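Long-range contact in glycosyl hydrolase, BNR repeat (Ralstonia eutropha, PDB 3B7F), which probably acts as a glycosyl hydrolase, built as a seven-bladed beta-propeller with BNR repeats: residues A[306-318]-A[327-340]. Residues are numbered along the deposited sequence; the frame is centred on the assembly and turned at random.
Sequences RVSPGGKPAVYVT and RQDRGLPTDQAWLT
Three flat groups organise this contact: the Trp338 indole, the Arg327 guanidinium and the Tyr316 ring. Over one face of the indole lies Gly311, its CA 3.5 Å from the centroid of the six-membered ring of Trp338 and almost on the normal, a CH-pi contact. Pro309 O and Gln336 OE1 sit at the indole edge, the latter taking the NE1 hydrogen bond. The guanidinium carries Ala314 CB over the centre of one face, 3.5 Å from Arg327 CZ. At its edge Arg327 NH1 donates to Tyr316 OH (2.9 Å), practically in the guanidinium plane, while Arg327 NH2 reaches Lys312 O (3.0 Å) from well above that carbonyl's plane. With CG anti to the backbone N (chi1 -174°) and the chain straight as far as NE, the Arg327 side chain runs obliquely across the Tyr316 ring, one face of which receives Arg327 CA. Arg327 NE completes the grip in a salt bridge to Asp329 OD2, 2.8 Å away.

Strand 326-328, the outermost strand of this four-stranded propeller blade, pairs antiparallel with strand 315-318 through both backbone bonds of Val315 and Gln328. The Gln328 amide lies against Val317, and its NE2 is held by Glu371 and Glu373 in the neighbouring blade. Farther along, the chain returns as a loop: Ala337 N bonds to Gly311 O (3.0 Å), Pro313 packs on Leu339 CD2, and a water joins Pro313 O to Pro333 O.

Every guanidinium nitrogen thus has a hydrogen-bond partner among protein atoms, which fixes the group's rotation; the nearby Asp329 carboxylate would be expected to balance much of its charge where hairpin and inter-blade loop meet.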
ATOM      1  N   ARG A 306      -5.711  -0.409 -18.028  1.00 42.76           N
ATOM      2  CA  ARG A 306      -4.997   0.807 -18.381  1.00 42.94           C
ATOM      3  C   ARG A 306      -5.448   2.043 -17.602  1.00 40.44           C
ATOM      4  O   ARG A 306      -6.621   2.425 -17.641  1.00 40.02           O
ATOM      5  CB  ARG A 306      -5.092   1.091 -19.908  1.00 44.26           C
ATOM      6  CG  ARG A 306      -4.378   0.032 -20.796  1.00 46.34           C
ATOM      7  CD  ARG A 306      -4.411   0.383 -22.299  1.00 45.67           C
ATOM      8  N   VAL A 307      -4.494   2.633 -16.874  1.00 37.60           N
ATOM      9  CA  VAL A 307      -4.669   3.895 -16.139  1.00 32.84           C
ATOM     10  C   VAL A 307      -3.580   4.822 -16.697  1.00 34.38           C
ATOM     11  O   VAL A 307      -2.418   4.417 -16.836  1.00 36.35           O
ATOM     12  CB  VAL A 307      -4.558   3.700 -14.627  1.00 32.37           C
ATOM     13  CG1 VAL A 307      -4.846   5.008 -13.896  1.00 24.72           C
ATOM     14  CG2 VAL A 307      -5.530   2.575 -14.149  1.00 30.01           C
ATOM     15  N   SER A 308      -3.973   6.026 -17.092  1.00 34.25           N
ATOM     16  CA  SER A 308      -3.075   6.998 -17.680  1.00 32.72           C
ATOM     17  C   SER A 308      -2.939   8.214 -16.799  1.00 30.57           C
ATOM     18  O   SER A 308      -3.857   8.540 -16.062  1.00 25.79           O
ATOM     19  CB  SER A 308      -3.586   7.437 -19.046  1.00 35.41           C
ATOM     20  OG  SER A 308      -3.589   6.334 -19.924  1.00 43.01           O
ATOM     21  N   PRO A 309      -1.777   8.892 -16.868  1.00 31.23           N
ATOM     22  CA  PRO A 309      -1.646  10.124 -16.122  1.00 29.13           C
ATOM     23  C   PRO A 309      -2.369  11.264 -16.831  1.00 27.60           C
ATOM     24  O   PRO A 309      -2.611  11.170 -18.042  1.00 27.02           O
ATOM     25  CB  PRO A 309      -0.137  10.385 -16.164  1.00 30.34           C
ATOM     26  CG  PRO A 309       0.301   9.806 -17.463  1.00 29.40           C
ATOM     27  CD  PRO A 309      -0.546   8.584 -17.636  1.00 31.95           C
ATOM     28  N   GLY A 310      -2.697  12.311 -16.065  1.00 24.72           N
ATOM     29  CA  GLY A 310      -3.222  13.574 -16.565  1.00 26.10           C
ATOM     30  C   GLY A 310      -2.047  14.544 -16.529  1.00 29.85           C
ATOM     31  O   GLY A 310      -0.996  14.252 -15.954  1.00 32.73           O
ATOM     32  N   GLY A 311      -2.191  15.683 -17.169  1.00 28.13           N
ATOM     33  CA  GLY A 311      -1.103  16.642 -17.234  1.00 28.79           C
ATOM     34  C   GLY A 311      -1.016  17.623 -16.102  1.00 26.28           C
ATOM     35  O   GLY A 311      -0.096  18.405 -16.080  1.00 28.31           O
ATOM     36  N   LYS A 312      -1.971  17.593 -15.176  1.00 27.36           N
ATOM     37  CA  LYS A 312      -2.061  18.565 -14.076  1.00 26.05           C
ATOM     38  C   LYS A 312      -2.098  17.834 -12.762  1.00 25.89           C
ATOM     39  O   LYS A 312      -3.180  17.650 -12.201  1.00 26.51           O
ATOM     40  CB  LYS A 312      -3.293  19.442 -14.274  1.00 26.12           C
ATOM     41  CG  LYS A 312      -3.181  20.278 -15.552  1.00 27.43           C
ATOM     42  CD  LYS A 312      -4.311  21.246 -15.722  1.00 28.92           C
ATOM     43  CE  LYS A 312      -4.104  22.083 -16.995  1.00 42.69           C
ATOM     44  NZ  LYS A 312      -5.285  22.973 -17.315  1.00 50.08           N
ATOM     45  N   PRO A 313      -0.908  17.458 -12.230  1.00 25.42           N
ATOM     46  CA  PRO A 313      -0.889  16.598 -11.032  1.00 24.32           C
ATOM     47  C   PRO A 313      -1.439  17.239  -9.773  1.00 24.66           C
ATOM     48  O   PRO A 313      -1.272  18.440  -9.550  1.00 23.93           O
ATOM     49  CB  PRO A 313       0.593  16.278 -10.861  1.00 25.72           C
ATOM     50  CG  PRO A 313       1.318  17.397 -11.523  1.00 22.04           C
ATOM     51  CD  PRO A 313       0.463  17.804 -12.668  1.00 25.38           C
ATOM     52  N   ALA A 314      -2.108  16.428  -8.969  1.00 25.03           N
ATOM     53  CA  ALA A 314      -2.670  16.889  -7.728  1.00 24.62           C
ATOM     54  C   ALA A 314      -3.016  15.709  -6.849  1.00 23.45           C
ATOM     55  O   ALA A 314      -3.367  14.634  -7.324  1.00 23.40           O
ATOM     56  CB  ALA A 314      -3.950  17.787  -7.975  1.00 19.03           C
ATOM     57  N   VAL A 315      -2.909  15.949  -5.554  1.00 23.88           N
ATOM     58  CA  VAL A 315      -3.395  15.065  -4.525  1.00 24.40           C
ATOM     59  C   VAL A 315      -4.774  15.646  -4.202  1.00 24.95           C
ATOM     60  O   VAL A 315      -4.985  16.864  -4.339  1.00 24.17           O
ATOM     61  CB  VAL A 315      -2.468  15.109  -3.259  1.00 24.68           C
ATOM     62  CG1 VAL A 315      -3.158  14.582  -2.014  1.00 14.63           C
ATOM     63  CG2 VAL A 315      -1.156  14.407  -3.520  1.00 21.84           C
ATOM     64  N   TYR A 316      -5.727  14.807  -3.796  1.00 24.46           N
ATOM     65  CA  TYR A 316      -7.018  15.325  -3.315  1.00 22.08           C
ATOM     66  C   TYR A 316      -7.152  14.867  -1.898  1.00 22.91           C
ATOM     67  O   TYR A 316      -6.827  13.731  -1.589  1.00 22.86           O
ATOM     68  CB  TYR A 316      -8.231  14.894  -4.171  1.00 21.32           C
ATOM     69  CG  TYR A 316      -8.482  15.818  -5.340  1.00 25.91           C
ATOM     70  CD1 TYR A 316      -7.622  15.825  -6.430  1.00 20.04           C
ATOM     71  CD2 TYR A 316      -9.549  16.718  -5.337  1.00 21.84           C
ATOM     72  CE1 TYR A 316      -7.794  16.667  -7.478  1.00 20.14           C
ATOM     73  CE2 TYR A 316      -9.734  17.564  -6.393  1.00 24.72           C
ATOM     74  CZ  TYR A 316      -8.865  17.519  -7.476  1.00 26.51           C
ATOM     75  OH  TYR A 316      -9.035  18.351  -8.554  1.00 23.63           O
ATOM     76  N   VAL A 317      -7.607  15.778  -1.036  1.00 25.36           N
ATOM     77  CA  VAL A 317      -7.885  15.472   0.359  1.00 26.10           C
ATOM     78  C   VAL A 317      -9.392  15.560   0.626  1.00 26.98           C
ATOM     79  O   VAL A 317     -10.110  16.288  -0.068  1.00 23.58           O
ATOM     80  CB  VAL A 317      -7.150  16.461   1.316  1.00 27.15           C
ATOM     81  CG1 VAL A 317      -7.761  17.848   1.214  1.00 21.60           C
ATOM     82  CG2 VAL A 317      -7.169  15.967   2.779  1.00 23.27           C
ATOM     83  N   THR A 318      -9.853  14.765   1.601  1.00 27.80           N
ATOM     84  CA  THR A 318     -11.187  14.898   2.194  1.00 26.90           C
ATOM     85  C   THR A 318     -10.934  14.989   3.710  1.00 26.53           C
ATOM     86  O   THR A 318     -10.062  14.325   4.202  1.00 23.25           O
ATOM     87  CB  THR A 318     -12.188  13.752   1.860  1.00 26.45           C
ATOM     88  OG1 THR A 318     -13.459  14.065   2.458  1.00 26.65           O
ATOM     89  CG2 THR A 318     -11.700  12.356   2.340  1.00 17.83           C
ATOM     90  N   ARG A 327      -8.709  19.994  -3.857  1.00 24.79           N
ATOM     91  CA  ARG A 327      -7.522  19.802  -4.669  1.00 24.95           C
ATOM     92  C   ARG A 327      -6.343  20.374  -3.924  1.00 24.34           C
ATOM     93  O   ARG A 327      -6.435  21.484  -3.403  1.00 24.91           O
ATOM     94  CB  ARG A 327      -7.670  20.553  -6.002  1.00 21.72           C
ATOM     95  CG  ARG A 327      -6.535  20.315  -7.015  1.00 25.46           C
ATOM     96  CD  ARG A 327      -6.866  21.121  -8.256  1.00 26.78           C
ATOM     97  NE  ARG A 327      -5.863  20.969  -9.294  1.00 32.58           N
ATOM     98  CZ  ARG A 327      -5.737  19.906 -10.085  1.00 25.00           C
ATOM     99  NH1 ARG A 327      -6.568  18.867 -10.027  1.00 28.56           N
ATOM    100  NH2 ARG A 327      -4.780  19.904 -10.967  1.00 23.82           N
ATOM    101  N   GLN A 328      -5.250  19.622  -3.901  1.00 22.91           N
ATOM    102  CA  GLN A 328      -4.032  20.036  -3.297  1.00 23.18           C
ATOM    103  C   GLN A 328      -2.910  19.923  -4.317  1.00 23.77           C
ATOM    104  O   GLN A 328      -2.422  18.845  -4.576  1.00 23.87           O
ATOM    105  CB  GLN A 328      -3.723  19.158  -2.115  1.00 26.12           C
ATOM    106  CG  GLN A 328      -4.701  19.267  -0.983  1.00 24.57           C
ATOM    107  CD  GLN A 328      -4.249  18.466   0.240  1.00 23.14           C
ATOM    108  OE1 GLN A 328      -3.752  17.342   0.111  1.00 26.20           O
ATOM    109  NE2 GLN A 328      -4.385  19.067   1.436  1.00 17.24           N
ATOM    110  N   ASP A 329      -2.499  21.062  -4.866  1.00 24.41           N
ATOM    111  CA  ASP A 329      -1.455  21.149  -5.895  1.00 24.43           C
ATOM    112  C   ASP A 329      -0.456  22.298  -5.726  1.00 22.85           C
ATOM    113  O   ASP A 329       0.276  22.560  -6.678  1.00 25.38           O
ATOM    114  CB  ASP A 329      -2.095  21.244  -7.301  1.00 24.66           C
ATOM    115  CG  ASP A 329      -2.949  22.484  -7.480  1.00 21.41           C
ATOM    116  OD1 ASP A 329      -2.918  23.374  -6.625  1.00 33.49           O
ATOM    117  OD2 ASP A 329      -3.704  22.559  -8.462  1.00 32.97           O
ATOM    118  N   ARG A 330      -0.386  22.966  -4.566  1.00 23.32           N
ATOM    119  CA  ARG A 330       0.586  24.062  -4.398  1.00 25.19           C
ATOM    120  C   ARG A 330       1.991  23.498  -4.302  1.00 27.05           C
ATOM    121  O   ARG A 330       2.240  22.614  -3.464  1.00 27.28           O
ATOM    122  CB  ARG A 330       0.350  24.875  -3.156  1.00 27.13           C
ATOM    123  CG  ARG A 330      -0.908  25.612  -3.142  1.00 30.31           C
ATOM    124  CD  ARG A 330      -0.973  26.453  -1.891  1.00 32.94           C
ATOM    125  NE  ARG A 330      -2.336  26.910  -1.693  1.00 32.62           N
ATOM    126  CZ  ARG A 330      -2.863  28.046  -2.139  1.00 32.48           C
ATOM    127  NH1 ARG A 330      -2.159  28.950  -2.815  1.00 33.73           N
ATOM    128  NH2 ARG A 330      -4.139  28.280  -1.859  1.00 41.66           N
ATOM    129  N   GLY A 331       2.878  24.024  -5.146  1.00 23.93           N
ATOM    130  CA  GLY A 331       4.233  23.545  -5.268  1.00 26.97           C
ATOM    131  C   GLY A 331       4.449  22.531  -6.398  1.00 27.69           C
ATOM    132  O   GLY A 331       5.585  22.312  -6.797  1.00 29.63           O
ATOM    133  N   LEU A 332       3.376  21.921  -6.913  1.00 27.57           N
ATOM    134  CA  LEU A 332       3.490  20.932  -7.961  1.00 26.55           C
ATOM    135  C   LEU A 332       3.515  21.591  -9.337  1.00 29.93           C
ATOM    136  O   LEU A 332       2.991  22.725  -9.503  1.00 30.29           O
ATOM    137  CB  LEU A 332       2.334  19.944  -7.896  1.00 24.44           C
ATOM    138  CG  LEU A 332       2.148  19.134  -6.625  1.00 23.33           C
ATOM    139  CD1 LEU A 332       0.888  18.252  -6.816  1.00 19.59           C
ATOM    140  CD2 LEU A 332       3.437  18.284  -6.274  1.00 16.39           C
ATOM    141  N   PRO A 333       4.115  20.894 -10.333  1.00 28.65           N
ATOM    142  CA  PRO A 333       4.111  21.403 -11.692  1.00 30.00           C
ATOM    143  C   PRO A 333       2.672  21.680 -12.090  1.00 32.33           C
ATOM    144  O   PRO A 333       1.789  20.823 -11.881  1.00 29.56           O
ATOM    145  CB  PRO A 333       4.667  20.249 -12.499  1.00 24.71           C
ATOM    146  CG  PRO A 333       5.484  19.513 -11.558  1.00 32.33           C
ATOM    147  CD  PRO A 333       4.789  19.583 -10.271  1.00 31.54           C
ATOM    148  N   THR A 334       2.465  22.863 -12.643  1.00 35.36           N
ATOM    149  CA  THR A 334       1.120  23.323 -12.963  0.50 38.21           C
ATOM    150  C   THR A 334       0.520  22.641 -14.214  1.00 38.98           C
ATOM    151  O   THR A 334      -0.673  22.369 -14.233  1.00 44.41           O
ATOM    152  CB  THR A 334       1.080  24.874 -13.045  0.50 38.44           C
ATOM    153  OG1 THR A 334      -0.267  25.327 -12.892  0.50 39.05           O
ATOM    154  CG2 THR A 334       1.687  25.397 -14.365  0.50 41.69           C
ATOM    155  N   ASP A 335       1.320  22.340 -15.237  1.00 40.23           N
ATOM    156  CA  ASP A 335       0.793  21.662 -16.440  1.00 39.43           C
ATOM    157  C   ASP A 335       1.885  20.963 -17.242  1.00 37.86           C
ATOM    158  O   ASP A 335       3.044  21.098 -16.914  1.00 41.46           O
ATOM    159  CB  ASP A 335      -0.083  22.613 -17.302  1.00 43.60           C
ATOM    160  CG  ASP A 335       0.553  23.965 -17.523  1.00 46.90           C
ATOM    161  OD1 ASP A 335       1.760  24.007 -17.829  1.00 52.20           O
ATOM    162  OD2 ASP A 335      -0.172  24.980 -17.392  1.00 60.35           O
ATOM    163  N   GLN A 336       1.486  20.194 -18.260  1.00 36.96           N
ATOM    164  CA  GLN A 336       2.379  19.319 -19.051  1.00 34.64           C
ATOM    165  C   GLN A 336       3.316  18.509 -18.117  1.00 32.69           C
ATOM    166  O   GLN A 336       4.521  18.442 -18.326  1.00 38.68           O
ATOM    167  CB  GLN A 336       3.112  20.095 -20.165  1.00 35.89           C
ATOM    168  CG  GLN A 336       2.238  20.447 -21.460  1.00 38.54           C
ATOM    169  CD  GLN A 336       1.960  19.230 -22.411  1.00 50.23           C
ATOM    170  OE1 GLN A 336       2.407  18.087 -22.179  1.00 41.51           O
ATOM    171  NE2 GLN A 336       1.218  19.494 -23.481  1.00 45.09           N
ATOM    172  N   ALA A 337       2.723  17.936 -17.071  1.00 28.10           N
ATOM    173  CA  ALA A 337       3.409  17.126 -16.068  1.00 28.52           C
ATOM    174  C   ALA A 337       2.592  15.837 -15.863  1.00 26.91           C
ATOM    175  O   ALA A 337       1.566  15.827 -15.162  1.00 28.37           O
ATOM    176  CB  ALA A 337       3.562  17.890 -14.815  1.00 25.26           C
ATOM    177  N   TRP A 338       3.069  14.759 -16.489  1.00 24.44           N
ATOM    178  CA  TRP A 338       2.352  13.494 -16.589  1.00 25.01           C
ATOM    179  C   TRP A 338       2.916  12.522 -15.583  1.00 26.39           C
ATOM    180  O   TRP A 338       3.696  11.618 -15.902  1.00 27.91           O
ATOM    181  CB  TRP A 338       2.399  12.972 -18.026  1.00 24.40           C
ATOM    182  CG  TRP A 338       1.996  14.025 -18.958  1.00 19.37           C
ATOM    183  CD1 TRP A 338       2.802  14.986 -19.493  1.00 29.08           C
ATOM    184  CD2 TRP A 338       0.706  14.263 -19.467  1.00 26.87           C
ATOM    185  NE1 TRP A 338       2.098  15.805 -20.284  1.00 27.10           N
ATOM    186  CE2 TRP A 338       0.791  15.404 -20.275  1.00 29.75           C
ATOM    187  CE3 TRP A 338      -0.521  13.630 -19.315  1.00 25.59           C
ATOM    188  CZ2 TRP A 338      -0.307  15.931 -20.926  1.00 32.26           C
ATOM    189  CZ3 TRP A 338      -1.609  14.142 -19.969  1.00 32.83           C
ATOM    190  CH2 TRP A 338      -1.502  15.279 -20.773  1.00 30.94           C
ATOM    191  N   LEU A 339       2.443  12.720 -14.355  1.00 27.58           N
ATOM    192  CA  LEU A 339       2.863  11.974 -13.185  1.00 27.06           C
ATOM    193  C   LEU A 339       1.996  10.763 -12.853  1.00 25.90           C
ATOM    194  O   LEU A 339       0.770  10.847 -12.788  1.00 27.77           O
ATOM    195  CB  LEU A 339       2.946  12.912 -11.961  1.00 26.50           C
ATOM    196  CG  LEU A 339       4.204  13.782 -11.774  1.00 29.42           C
ATOM    197  CD1 LEU A 339       4.605  14.559 -12.948  1.00 24.41           C
ATOM    198  CD2 LEU A 339       4.004  14.741 -10.558  1.00 23.76           C
ATOM    199  N   THR A 340       2.684   9.641 -12.626  1.00 24.18           N
ATOM    200  CA  THR A 340       2.075   8.398 -12.194  1.00 24.99           C
ATOM    201  C   THR A 340       2.525   8.144 -10.755  1.00 24.37           C
ATOM    202  O   THR A 340       3.697   8.259 -10.451  1.00 24.10           O
ATOM    203  CB  THR A 340       2.460   7.261 -13.151  1.00 25.49           C
ATOM    204  OG1 THR A 340       2.016   7.624 -14.467  1.00 27.17           O
ATOM    205  CG2 THR A 340       1.835   5.921 -12.730  1.00 26.13           C
TER
HETATM  206  O   HOH W   1      -0.347  14.056 -13.340  1.00 34.91           O
HETATM  207  O   HOH W   2      -2.086  12.024 -13.109  1.00 36.11           O
HETATM  208  O   HOH W   3      -6.358  17.315 -12.641  1.00 40.71           O
HETATM  209  O   HOH W   4      -0.616  20.670 -10.878  1.00 22.54           O